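Local structure of chitinase (Thermococcus kodakarensis KOD1, 5DHD) at residues S10-D15 against E20-L25; G29-V34 against Q95-W100; V60-V65 against F75-T80. The protein is a chitin-binding domain of a chitinase with two catalytic domains, and probably holds the enzyme on its insoluble chitin substrate. One frame throughout, in Å; residues are numbered along the deposited sequence.

Contact 1: S10-D15 against E20-L25; sequences SVKVTD and EYDVTL. With PE3 (3,6,9,12,15,18,21,24,27,30,33,36,39-tridecaoxahentetracontane-1,41-diol), chain D; PE3 (3,6,9,12,15,18,21,24,27,30,33,36,39-tridecaoxahentetracontane-1,41-diol), chain I.
Ser10-Asp15 and Glu20-Leu25 run antiparallel, their axes 4.8 Å apart at closest approach, as the two arms of a beta hairpin at one margin of the four-stranded sheet of the sandwich. Ser10, Lys12 and Thr14 form hydrogen-bonded pairs with Thr24, Asp22 and Glu20; in the middle pair the bonds Lys12 N to Asp22 O and Asp22 N to Lys12 O are both 2.9 Å. Val11-Val23 and Val13-Tyr21 are the non-hydrogen-bonded pairs, with side chains on the face turned to the sandwich interior. There Val13 lies alongside the Tyr21 ring, CG2 3.8 Å from Tyr21 CE2, while Val11 CG1 meets the ring at its edge. On the opposite face Lys12 and Asp22 lie side by side, Lys12 CD 3.5 Å from Asp22 OD2. The lysine chain bends at its third torsion (chi3 -83°), and Lys12 NZ ends 5.0 Å from Asp22 OD2. Ether oxygens of a bound polyethylene glycol wrap Lys12 NZ, among them PE3 O37 at 2.8 Å. Replacing Asp22 by an alanine would remove the carboxylate, and would probably leave Lys12 CD without its neighbour and the water held by Thr14, Glu20 and Asp22 without one acceptor. That water lies 2.7 Å from Asp22 OD2, which it probably serves as a hydrogen-bond donor, and also hydrogen-bonds Thr14 OG1.

Contact 2: G29-V34 against Q95-W100; sequences GTYDWV and QLWDAW. With PE3 (3,6,9,12,15,18,21,24,27,30,33,36,39-tridecaoxahentetracontane-1,41-diol), chain F.
Tyr31 and Trp97 meet in an edge-to-face (T-shaped) aromatic pair that ties the loop between strands 19-26 and 34-39 to strand 95-99, an outermost strand of the five-stranded sheet in this beta sandwich. The indole presents the edge of its six-membered ring to the face of the phenol: the planes stand at 67° and the centroids are 5.2 Å apart. The two side chains cross at about a right angle, and a single indole atom does the touching. Trp97 CH2 sits over the tyrosine face, 3.8 Å from Tyr31 CZ, and is nearly as close to Tyr31 CE2. The contact thus falls toward the hydroxyl end of the phenol rather than over its middle; Tyr31 OH itself lies in the indole plane at the ring edge, 4.0 Å from Trp97 CH2. Tyr31 CG, anti to the carbonyl carbon (chi1 -64°), carries the ring out toward strand 95-99, where the indole meets its face. No hydrogen bond joins the two segments, and this small aromatic contact is their whole meeting.

Val92, on the neighbouring strand 85-92, touches both side chains, and the loop is further anchored on Arg69, which pairs with the Tyr31 backbone and forms a salt bridge with Asp32, centre of an inverse gamma turn. On the other side, Trp97 and Asp98 form a classic beta bulge opposite Leu90. The carboxylate of Asp98 is held by the backbone N atoms of Gly7 and Leu9 through OD2. Its other oxygen, Asp98 OD1, accepts a hydrogen bond from Ala99 N at 2.9 Å, the donor approaching from above the carboxylate plane.

Contact 3: V60-V65 against F75-T80; sequences VVFTPV and FGFIAT
Phe62 meets Phe75 and Phe77 across the interior of the beta sandwich, and the three form an aromatic cluster joining strand 59-64 of the five-stranded sheet to strand 72-79 of the four-stranded one. The Phe62 ring serves both partners. Phe75 brings CE2 over one face at the base of the ring, 3.7 Å from Phe62 CG and almost as near to its CB. These rings are inclined at 44°, neither stacked nor perpendicular. The far end of Phe62 reaches Phe77 instead: Phe62 CE2 lies over a face of the Phe77 ring toward its rim, 3.6 Å from Phe77 CD1. Here the planes meet at 22°, displaced far enough that one ring covers little of the other, with the centroids of Phe62 and Phe77 separated by 4.9 Å.

Phe75 and Phe77 both place CG between the backbone N and the carbonyl carbon. Gly76 separates them in the strand, and both rings project inward to meet Phe62. No hydrogen bond crosses between the segments; the contact is wholly apolar and buried. In the next shell, Phe48 of strand 45-49 touches both Phe62 and Phe77, and Val37 of strand 34-39 packs on Phe62. The aromatic packing continues through Trp33 beside Phe75 and Tyr21 beside Phe77. Within this run of rings, the end of Phe62 bridges the two sheets with Phe62 CZ 3.6 Å from Phe77 CG.

Contact 3 is the core contact, a wholly aromatic meeting of the two sheets. Contacts 1 and 2 are only partly buried and lie farther from the chain centre. Contact 1 pairs neighbouring strands within one sheet, so backbone hydrogen bonds dominate, with apolar side chains inside and polar ones outside. Contact 2 instead ties a loop to an outermost strand through a single aromatic pair. Contacts 1 and 3 share the four-stranded sheet, where strands 19-26 and 72-79 are neighbours; contacts 2 and 3 both reach the five-stranded one. Trp33 packs against Leu25, and Trp100 covers Val11 and Val13, linking the segments of contact 2 to the interior.

Contact 1: S10-D15 against E20-L25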
loop_
_atom_site.group_PDB
_atom_site.type_symbol
_atom_site.label_atom_id
_atom_site.label_comp_id
_atom_site.label_asym_id
_atom_site.label_seq_id
_atom_site.Cartn_x
_atom_site.Cartn_y
_atom_site.Cartn_z
ATOM N N SER A 10 -5.313 -6.541 -2.085
ATOM C CA SER A 10 -6.602 -6.089 -2.630
ATOM C C SER A 10 -6.662 -4.568 -2.522
ATOM O O SER A 10 -6.312 -3.994 -1.504
ATOM C CB SER A 10 -7.760 -6.737 -1.872
ATOM O OG SER A 10 -7.779 -8.131 -2.133
ATOM N N VAL A 11 -7.114 -3.935 -3.595
ATOM C CA VAL A 11 -7.140 -2.480 -3.657
ATOM C C VAL A 11 -8.444 -1.864 -4.155
ATOM O O VAL A 11 -8.991 -2.282 -5.183
ATOM C CB VAL A 11 -6.018 -1.979 -4.603
ATOM C CG1 VAL A 11 -5.914 -0.449 -4.580
ATOM C CG2 VAL A 11 -4.671 -2.618 -4.217
ATOM N N LYS A 12 -8.951 -0.891 -3.402
ATOM C CA LYS A 12 -10.159 -0.155 -3.791
ATOM C C LYS A 12 -9.714 1.281 -4.055
ATOM O O LYS A 12 -9.007 1.874 -3.239
ATOM C CB LYS A 12 -11.203 -0.162 -2.679
ATOM C CG LYS A 12 -12.228 0.952 -2.838
ATOM C CD LYS A 12 -12.993 1.178 -1.546
ATOM C CE LYS A 12 -14.102 0.187 -1.458
ATOM N NZ LYS A 12 -14.872 0.160 -0.173
ATOM N N VAL A 13 -10.142 1.821 -5.194
ATOM C CA VAL A 13 -9.777 3.172 -5.608
ATOM C C VAL A 13 -10.989 4.095 -5.694
ATOM O O VAL A 13 -11.999 3.742 -6.301
ATOM C CB VAL A 13 -9.096 3.095 -7.011
ATOM C CG1 VAL A 13 -8.575 4.450 -7.458
ATOM C CG2 VAL A 13 -7.943 2.075 -6.990
ATOM N N THR A 14 -10.887 5.276 -5.090
ATOM C CA THR A 14 -11.991 6.242 -5.110
ATOM C C THR A 14 -11.412 7.608 -5.452
ATOM O O THR A 14 -10.586 8.145 -4.716
ATOM C CB THR A 14 -12.713 6.257 -3.753
ATOM O OG1 THR A 14 -13.199 4.938 -3.482
ATOM C CG2 THR A 14 -13.902 7.241 -3.777
ATOM N N ASP A 15 -11.886 8.182 -6.552
ATOM C CA ASP A 15 -11.364 9.439 -7.079
ATOM C C ASP A 15 -12.382 10.579 -7.089
ATOM O O ASP A 15 -13.471 10.459 -7.658
ATOM C CB ASP A 15 -10.852 9.142 -8.498
ATOM C CG ASP A 15 -10.356 10.372 -9.253
ATOM O OD1 ASP A 15 -10.250 11.472 -8.680
ATOM O OD2 ASP A 15 -10.053 10.203 -10.449
ATOM N N GLU A 20 -8.334 8.177 -3.124
ATOM C CA GLU A 20 -8.163 7.330 -1.955
ATOM C C GLU A 20 -7.925 5.886 -2.362
ATOM O O GLU A 20 -8.615 5.348 -3.238
ATOM C CB GLU A 20 -9.401 7.379 -1.056
ATOM C CG GLU A 20 -9.339 6.447 0.163
ATOM C CD GLU A 20 -10.438 6.733 1.190
ATOM O OE1 GLU A 20 -10.795 7.908 1.378
ATOM O OE2 GLU A 20 -10.929 5.787 1.836
ATOM N N TYR A 21 -6.939 5.271 -1.723
ATOM C CA TYR A 21 -6.603 3.878 -1.969
ATOM C C TYR A 21 -6.779 3.133 -0.660
ATOM O O TYR A 21 -6.069 3.384 0.322
ATOM C CB TYR A 21 -5.155 3.743 -2.467
ATOM C CG TYR A 21 -4.953 4.368 -3.825
ATOM C CD1 TYR A 21 -4.769 5.739 -3.955
ATOM C CD2 TYR A 21 -5.018 3.590 -4.989
ATOM C CE1 TYR A 21 -4.660 6.333 -5.211
ATOM C CE2 TYR A 21 -4.910 4.173 -6.250
ATOM C CZ TYR A 21 -4.731 5.549 -6.347
ATOM O OH TYR A 21 -4.609 6.149 -7.587
ATOM N N ASP A 22 -7.761 2.241 -0.641
ATOM C CA ASP A 22 -8.041 1.441 0.537
ATOM C C ASP A 22 -7.474 0.073 0.232
ATOM O O ASP A 22 -7.892 -0.596 -0.710
ATOM C CB ASP A 22 -9.545 1.382 0.791
ATOM C CG ASP A 22 -10.101 2.740 1.157
ATOM O OD1 ASP A 22 -9.676 3.272 2.191
ATOM O OD2 ASP A 22 -10.947 3.268 0.423
ATOM N N VAL A 23 -6.497 -0.325 1.033
ATOM C CA VAL A 23 -5.787 -1.573 0.818
ATOM C C VAL A 23 -6.040 -2.629 1.876
ATOM O O VAL A 23 -5.994 -2.340 3.071
ATOM C CB VAL A 23 -4.265 -1.275 0.786
ATOM C CG1 VAL A 23 -3.469 -2.573 0.570
ATOM C CG2 VAL A 23 -3.947 -0.250 -0.291
ATOM N N THR A 24 -6.312 -3.852 1.436
ATOM C CA THR A 24 -6.490 -4.954 2.370
ATOM C C THR A 24 -5.486 -6.022 2.007
ATOM O O THR A 24 -5.361 -6.413 0.840
ATOM C CB THR A 24 -7.898 -5.576 2.267
ATOM O OG1 THR A 24 -8.858 -4.623 2.725
ATOM C CG2 THR A 24 -8.011 -6.828 3.140
ATOM N N LEU A 25 -4.751 -6.463 3.018
ATOM C CA LEU A 25 -3.756 -7.500 2.841
ATOM C C LEU A 25 -4.261 -8.785 3.475
ATOM O O LEU A 25 -4.650 -8.807 4.639
ATOM C CB LEU A 25 -2.420 -7.109 3.487
ATOM C CG LEU A 25 -1.859 -5.736 3.122
ATOM C CD1 LEU A 25 -0.535 -5.518 3.876
ATOM C CD2 LEU A 25 -1.632 -5.616 1.595
HETATM C C42 PE3 D . -13.564 -3.255 -0.555
HETATM C C41 PE3 D . -14.693 -3.256 -1.565
HETATM O O40 PE3 D . -15.607 -2.221 -1.216
HETATM C C39 PE3 D . -16.653 -2.245 -2.180
HETATM C C38 PE3 D . -17.681 -1.151 -1.878
HETATM O O37 PE3 D . -17.073 0.126 -1.937
HETATM C C36 PE3 D . -18.052 1.136 -1.644
HETATM C C35 PE3 D . -17.405 2.551 -1.690
HETATM O O34 PE3 D . -16.392 2.669 -0.661
HETATM C C33 PE3 D . -15.780 3.975 -0.726
HETATM C C32 PE3 D . -14.684 4.097 0.356
HETATM O O31 PE3 D . -14.650 2.956 1.232
HETATM C C30 PE3 D . -13.617 3.168 2.177
HETATM C C29 PE3 D . -13.528 1.999 3.155
HETATM O O28 PE3 D . -13.147 0.807 2.456
HETATM C C27 PE3 D . -13.050 -0.233 3.433
HETATM C C26 PE3 D . -12.605 -1.540 2.774
HETATM O O25 PE3 D . -11.405 -1.360 2.015
HETATM C C24 PE3 D . -11.078 -2.651 1.511
HETATM C C23 PE3 D . -9.807 -2.603 0.695
HETATM O O22 PE3 D . -9.921 -3.335 -0.493
HETATM C C17 PE3 I . -8.012 -13.859 -2.620
HETATM O O16 PE3 I . -8.938 -12.761 -2.421
HETATM C C15 PE3 I . -8.183 -11.632 -2.076
HETATM C C14 PE3 I . -9.123 -10.490 -1.851
HETATM O O13 PE3 I . -9.211 -10.249 -0.431
HETATM O O HOH W 1 -11.055 3.847 -2.206
#

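Contact 2: G29-V34 against Q95-W100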
loop_
_atom_site.group_PDB
_atom_site.type_symbol
_atom_site.label_atom_id
_atom_site.label_comp_id
_atom_site.label_asym_id
_atom_site.label_seq_id
_atom_site.Cartn_x
_atom_site.Cartn_y
_atom_site.Cartn_z
ATOM N N GLY A 29 -1.263 -14.704 8.197
ATOM C CA GLY A 29 -0.463 -14.696 9.409
ATOM C C GLY A 29 0.058 -13.296 9.667
ATOM O O GLY A 29 -0.232 -12.383 8.893
ATOM N N THR A 30 0.824 -13.116 10.741
ATOM C CA THR A 30 1.373 -11.803 11.070
ATOM C C THR A 30 2.782 -11.649 10.502
ATOM O O THR A 30 3.669 -12.474 10.753
ATOM C CB THR A 30 1.397 -11.560 12.586
ATOM O OG1 THR A 30 2.079 -12.658 13.224
ATOM C CG2 THR A 30 -0.025 -11.460 13.142
ATOM N N TYR A 31 2.982 -10.580 9.737
ATOM C CA TYR A 31 4.263 -10.315 9.092
ATOM C C TYR A 31 4.624 -8.842 9.119
ATOM O O TYR A 31 3.762 -7.977 9.280
ATOM C CB TYR A 31 4.186 -10.700 7.608
ATOM C CG TYR A 31 3.954 -12.159 7.330
ATOM C CD1 TYR A 31 5.035 -13.032 7.187
ATOM C CD2 TYR A 31 2.661 -12.678 7.209
ATOM C CE1 TYR A 31 4.840 -14.382 6.928
ATOM C CE2 TYR A 31 2.455 -14.038 6.950
ATOM C CZ TYR A 31 3.562 -14.879 6.812
ATOM O OH TYR A 31 3.384 -16.231 6.564
ATOM N N ASP A 32 5.910 -8.561 8.949
ATOM C CA ASP A 32 6.363 -7.185 8.875
ATOM C C ASP A 32 6.312 -6.882 7.382
ATOM O O ASP A 32 7.337 -6.797 6.704
ATOM C CB ASP A 32 7.791 -7.059 9.414
ATOM C CG ASP A 32 7.850 -7.291 10.918
ATOM O OD1 ASP A 32 7.042 -6.675 11.623
ATOM O OD2 ASP A 32 8.696 -8.073 11.385
ATOM N N TRP A 33 5.095 -6.750 6.868
ATOM C CA TRP A 33 4.908 -6.484 5.451
ATOM C C TRP A 33 5.405 -5.116 5.025
ATOM O O TRP A 33 5.559 -4.203 5.841
ATOM C CB TRP A 33 3.428 -6.653 5.079
ATOM C CG TRP A 33 2.436 -5.902 5.949
ATOM C CD1 TRP A 33 1.695 -6.415 6.971
ATOM C CD2 TRP A 33 2.022 -4.535 5.789
ATOM N NE1 TRP A 33 0.827 -5.452 7.454
ATOM C CE2 TRP A 33 1.015 -4.292 6.745
ATOM C CE3 TRP A 33 2.403 -3.497 4.921
ATOM C CZ2 TRP A 33 0.376 -3.043 6.867
ATOM C CZ3 TRP A 33 1.769 -2.254 5.036
ATOM C CH2 TRP A 33 0.770 -2.041 6.002
ATOM N N VAL A 34 5.669 -4.993 3.728
ATOM C CA VAL A 34 6.140 -3.751 3.147
ATOM C C VAL A 34 5.378 -3.519 1.854
ATOM O O VAL A 34 5.432 -4.339 0.941
ATOM C CB VAL A 34 7.654 -3.832 2.811
ATOM C CG1 VAL A 34 8.122 -2.544 2.141
ATOM C CG2 VAL A 34 8.449 -4.063 4.091
ATOM N N GLN A 95 10.289 -11.095 -0.374
ATOM C CA GLN A 95 9.721 -11.668 -1.590
ATOM C C GLN A 95 8.500 -10.885 -2.051
ATOM O O GLN A 95 7.731 -10.382 -1.229
ATOM C CB GLN A 95 9.290 -13.109 -1.348
ATOM C CG GLN A 95 10.411 -14.048 -0.947
ATOM C CD GLN A 95 9.943 -15.489 -0.904
ATOM O OE1 GLN A 95 9.612 -16.025 0.156
ATOM N NE2 GLN A 95 9.895 -16.121 -2.070
ATOM N N LEU A 96 8.321 -10.800 -3.365
ATOM C CA LEU A 96 7.174 -10.100 -3.928
ATOM C C LEU A 96 5.974 -11.039 -3.889
ATOM O O LEU A 96 5.868 -11.967 -4.694
ATOM C CB LEU A 96 7.461 -9.656 -5.371
ATOM C CG LEU A 96 6.297 -8.894 -6.036
ATOM C CD1 LEU A 96 5.998 -7.606 -5.289
ATOM C CD2 LEU A 96 6.670 -8.567 -7.481
ATOM N N TRP A 97 5.074 -10.803 -2.943
ATOM C CA TRP A 97 3.886 -11.634 -2.789
ATOM C C TRP A 97 2.775 -11.341 -3.790
ATOM O O TRP A 97 2.113 -12.260 -4.275
ATOM C CB TRP A 97 3.323 -11.507 -1.367
ATOM C CG TRP A 97 3.953 -12.432 -0.368
ATOM C CD1 TRP A 97 5.244 -12.901 -0.380
ATOM C CD2 TRP A 97 3.325 -12.990 0.782
ATOM N NE1 TRP A 97 5.447 -13.735 0.700
ATOM C CE2 TRP A 97 4.288 -13.806 1.431
ATOM C CE3 TRP A 97 2.043 -12.884 1.330
ATOM C CZ2 TRP A 97 3.997 -14.514 2.605
ATOM C CZ3 TRP A 97 1.753 -13.589 2.496
ATOM C CH2 TRP A 97 2.729 -14.395 3.119
ATOM N N ASP A 98 2.572 -10.064 -4.101
ATOM C CA ASP A 98 1.505 -9.689 -5.016
ATOM C C ASP A 98 1.764 -8.264 -5.488
ATOM O O ASP A 98 2.554 -7.536 -4.886
ATOM C CB ASP A 98 0.155 -9.785 -4.271
ATOM C CG ASP A 98 -1.027 -10.075 -5.197
ATOM O OD1 ASP A 98 -0.830 -10.058 -6.430
ATOM O OD2 ASP A 98 -2.142 -10.324 -4.680
ATOM N N ALA A 99 1.102 -7.863 -6.568
ATOM C CA ALA A 99 1.275 -6.511 -7.087
ATOM C C ALA A 99 0.035 -6.055 -7.840
ATOM O O ALA A 99 -0.724 -6.873 -8.364
ATOM C CB ALA A 99 2.515 -6.413 -7.969
ATOM N N TRP A 100 -0.153 -4.738 -7.883
ATOM C CA TRP A 100 -1.297 -4.118 -8.539
ATOM C C TRP A 100 -0.792 -3.144 -9.602
ATOM O O TRP A 100 0.112 -2.346 -9.276
ATOM C CB TRP A 100 -2.126 -3.384 -7.479
ATOM C CG TRP A 100 -3.396 -2.751 -7.974
ATOM C CD1 TRP A 100 -4.587 -3.368 -8.157
ATOM C CD2 TRP A 100 -3.598 -1.371 -8.320
ATOM N NE1 TRP A 100 -5.532 -2.464 -8.591
ATOM C CE2 TRP A 100 -4.945 -1.232 -8.705
ATOM C CE3 TRP A 100 -2.770 -0.246 -8.340
ATOM C CZ2 TRP A 100 -5.491 -0.008 -9.110
ATOM C CZ3 TRP A 100 -3.310 0.974 -8.739
ATOM C CH2 TRP A 100 -4.665 1.081 -9.120
ATOM O OXT TRP A 100 -1.267 -3.173 -10.765
HETATM C C30 PE3 F . 1.114 -6.117 -12.110
HETATM C C29 PE3 F . 1.949 -5.071 -11.374
HETATM O O28 PE3 F . 2.650 -4.289 -12.326
HETATM C C27 PE3 F . 3.420 -3.321 -11.609
HETATM C C26 PE3 F . 4.212 -2.457 -12.595
HETATM O O25 PE3 F . 3.346 -1.506 -13.225
#

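Contact 3: V60-V65 against F75-T80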
loop_
_atom_site.group_PDB
_atom_site.type_symbol
_atom_site.label_atom_id
_atom_site.label_comp_id
_atom_site.label_asym_id
_atom_site.label_seq_id
_atom_site.Cartn_x
_atom_site.Cartn_y
_atom_site.Cartn_z
ATOM N N VAL A 60 6.670 5.339 -2.181
ATOM C CA VAL A 60 6.063 5.641 -0.896
ATOM C C VAL A 60 5.990 4.256 -0.266
ATOM O O VAL A 60 5.389 3.339 -0.830
ATOM C CB VAL A 60 4.657 6.285 -1.038
ATOM C CG1 VAL A 60 4.084 6.563 0.357
ATOM C CG2 VAL A 60 4.771 7.603 -1.809
ATOM N N VAL A 61 6.626 4.105 0.891
ATOM C CA VAL A 61 6.685 2.819 1.568
ATOM C C VAL A 61 5.825 2.766 2.819
ATOM O O VAL A 61 6.001 3.559 3.750
ATOM C CB VAL A 61 8.161 2.473 1.925
ATOM C CG1 VAL A 61 8.241 1.106 2.565
ATOM C CG2 VAL A 61 9.039 2.511 0.657
ATOM N N PHE A 62 4.892 1.820 2.835
ATOM C CA PHE A 62 4.003 1.647 3.970
ATOM C C PHE A 62 4.364 0.377 4.723
ATOM O O PHE A 62 4.649 -0.661 4.119
ATOM C CB PHE A 62 2.536 1.564 3.522
ATOM C CG PHE A 62 1.999 2.856 2.983
ATOM C CD1 PHE A 62 1.635 3.889 3.831
ATOM C CD2 PHE A 62 1.858 3.029 1.608
ATOM C CE1 PHE A 62 1.128 5.085 3.317
ATOM C CE2 PHE A 62 1.348 4.232 1.086
ATOM C CZ PHE A 62 0.987 5.246 1.938
ATOM N N THR A 63 4.356 0.479 6.046
ATOM C CA THR A 63 4.650 -0.650 6.913
ATOM C C THR A 63 3.596 -0.675 8.017
ATOM O O THR A 63 2.975 0.348 8.321
ATOM C CB THR A 63 6.088 -0.566 7.495
ATOM O OG1 THR A 63 6.310 0.733 8.061
ATOM C CG2 THR A 63 7.117 -0.816 6.394
ATOM N N PRO A 64 3.400 -1.836 8.648
ATOM C CA PRO A 64 2.389 -1.932 9.702
ATOM C C PRO A 64 2.652 -1.252 11.025
ATOM O O PRO A 64 3.796 -1.137 11.469
ATOM C CB PRO A 64 2.234 -3.445 9.914
ATOM C CG PRO A 64 3.624 -3.975 9.603
ATOM C CD PRO A 64 4.077 -3.132 8.412
ATOM N N VAL A 65 1.571 -0.778 11.637
ATOM C CA VAL A 65 1.668 -0.226 12.978
ATOM C C VAL A 65 1.596 -1.491 13.841
ATOM O O VAL A 65 1.362 -2.585 13.320
ATOM C CB VAL A 65 0.516 0.777 13.294
ATOM C CG1 VAL A 65 0.739 2.048 12.475
ATOM C CG2 VAL A 65 -0.865 0.171 13.008
ATOM N N PHE A 75 -5.411 -0.838 5.555
ATOM C CA PHE A 75 -4.905 0.515 5.740
ATOM C C PHE A 75 -5.278 1.308 4.507
ATOM O O PHE A 75 -5.869 0.768 3.572
ATOM C CB PHE A 75 -3.370 0.550 5.977
ATOM C CG PHE A 75 -2.526 0.236 4.764
ATOM C CD1 PHE A 75 -2.303 -1.091 4.376
ATOM C CD2 PHE A 75 -1.946 1.262 4.006
ATOM C CE1 PHE A 75 -1.519 -1.382 3.267
ATOM C CE2 PHE A 75 -1.166 0.960 2.894
ATOM C CZ PHE A 75 -0.955 -0.369 2.532
ATOM N N GLY A 76 -4.977 2.598 4.501
ATOM C CA GLY A 76 -5.322 3.373 3.329
ATOM C C GLY A 76 -4.553 4.662 3.249
ATOM O O GLY A 76 -3.881 5.069 4.203
ATOM N N PHE A 77 -4.647 5.309 2.096
ATOM C CA PHE A 77 -3.980 6.579 1.902
ATOM C C PHE A 77 -4.673 7.352 0.798
ATOM O O PHE A 77 -5.456 6.796 0.021
ATOM C CB PHE A 77 -2.488 6.407 1.538
ATOM C CG PHE A 77 -2.239 5.611 0.286
ATOM C CD1 PHE A 77 -2.138 4.227 0.328
ATOM C CD2 PHE A 77 -2.069 6.265 -0.931
ATOM C CE1 PHE A 77 -1.870 3.493 -0.845
ATOM C CE2 PHE A 77 -1.793 5.543 -2.107
ATOM C CZ PHE A 77 -1.697 4.163 -2.062
ATOM N N ILE A 78 -4.402 8.648 0.753
ATOM C CA ILE A 78 -4.958 9.504 -0.278
ATOM C C ILE A 78 -3.780 10.149 -0.982
ATOM O O ILE A 78 -2.864 10.660 -0.332
ATOM C CB ILE A 78 -5.869 10.612 0.299
ATOM C CG1 ILE A 78 -7.112 9.974 0.934
ATOM C CG2 ILE A 78 -6.260 11.606 -0.831
ATOM C CD1 ILE A 78 -7.949 10.935 1.789
ATOM N N ALA A 79 -3.783 10.089 -2.310
ATOM C CA ALA A 79 -2.725 10.690 -3.111
ATOM C C ALA A 79 -3.344 11.853 -3.878
ATOM O O ALA A 79 -4.519 11.811 -4.246
ATOM C CB ALA A 79 -2.111 9.674 -4.080
ATOM N N THR A 80 -2.562 12.897 -4.116
ATOM C CA THR A 80 -3.077 14.056 -4.830
ATOM C C THR A 80 -3.271 13.743 -6.305
ATOM O O THR A 80 -2.498 12.995 -6.903
ATOM C CB THR A 80 -2.126 15.250 -4.688
ATOM O OG1 THR A 80 -0.852 14.928 -5.249
ATOM C CG2 THR A 80 -1.974 15.610 -3.205
#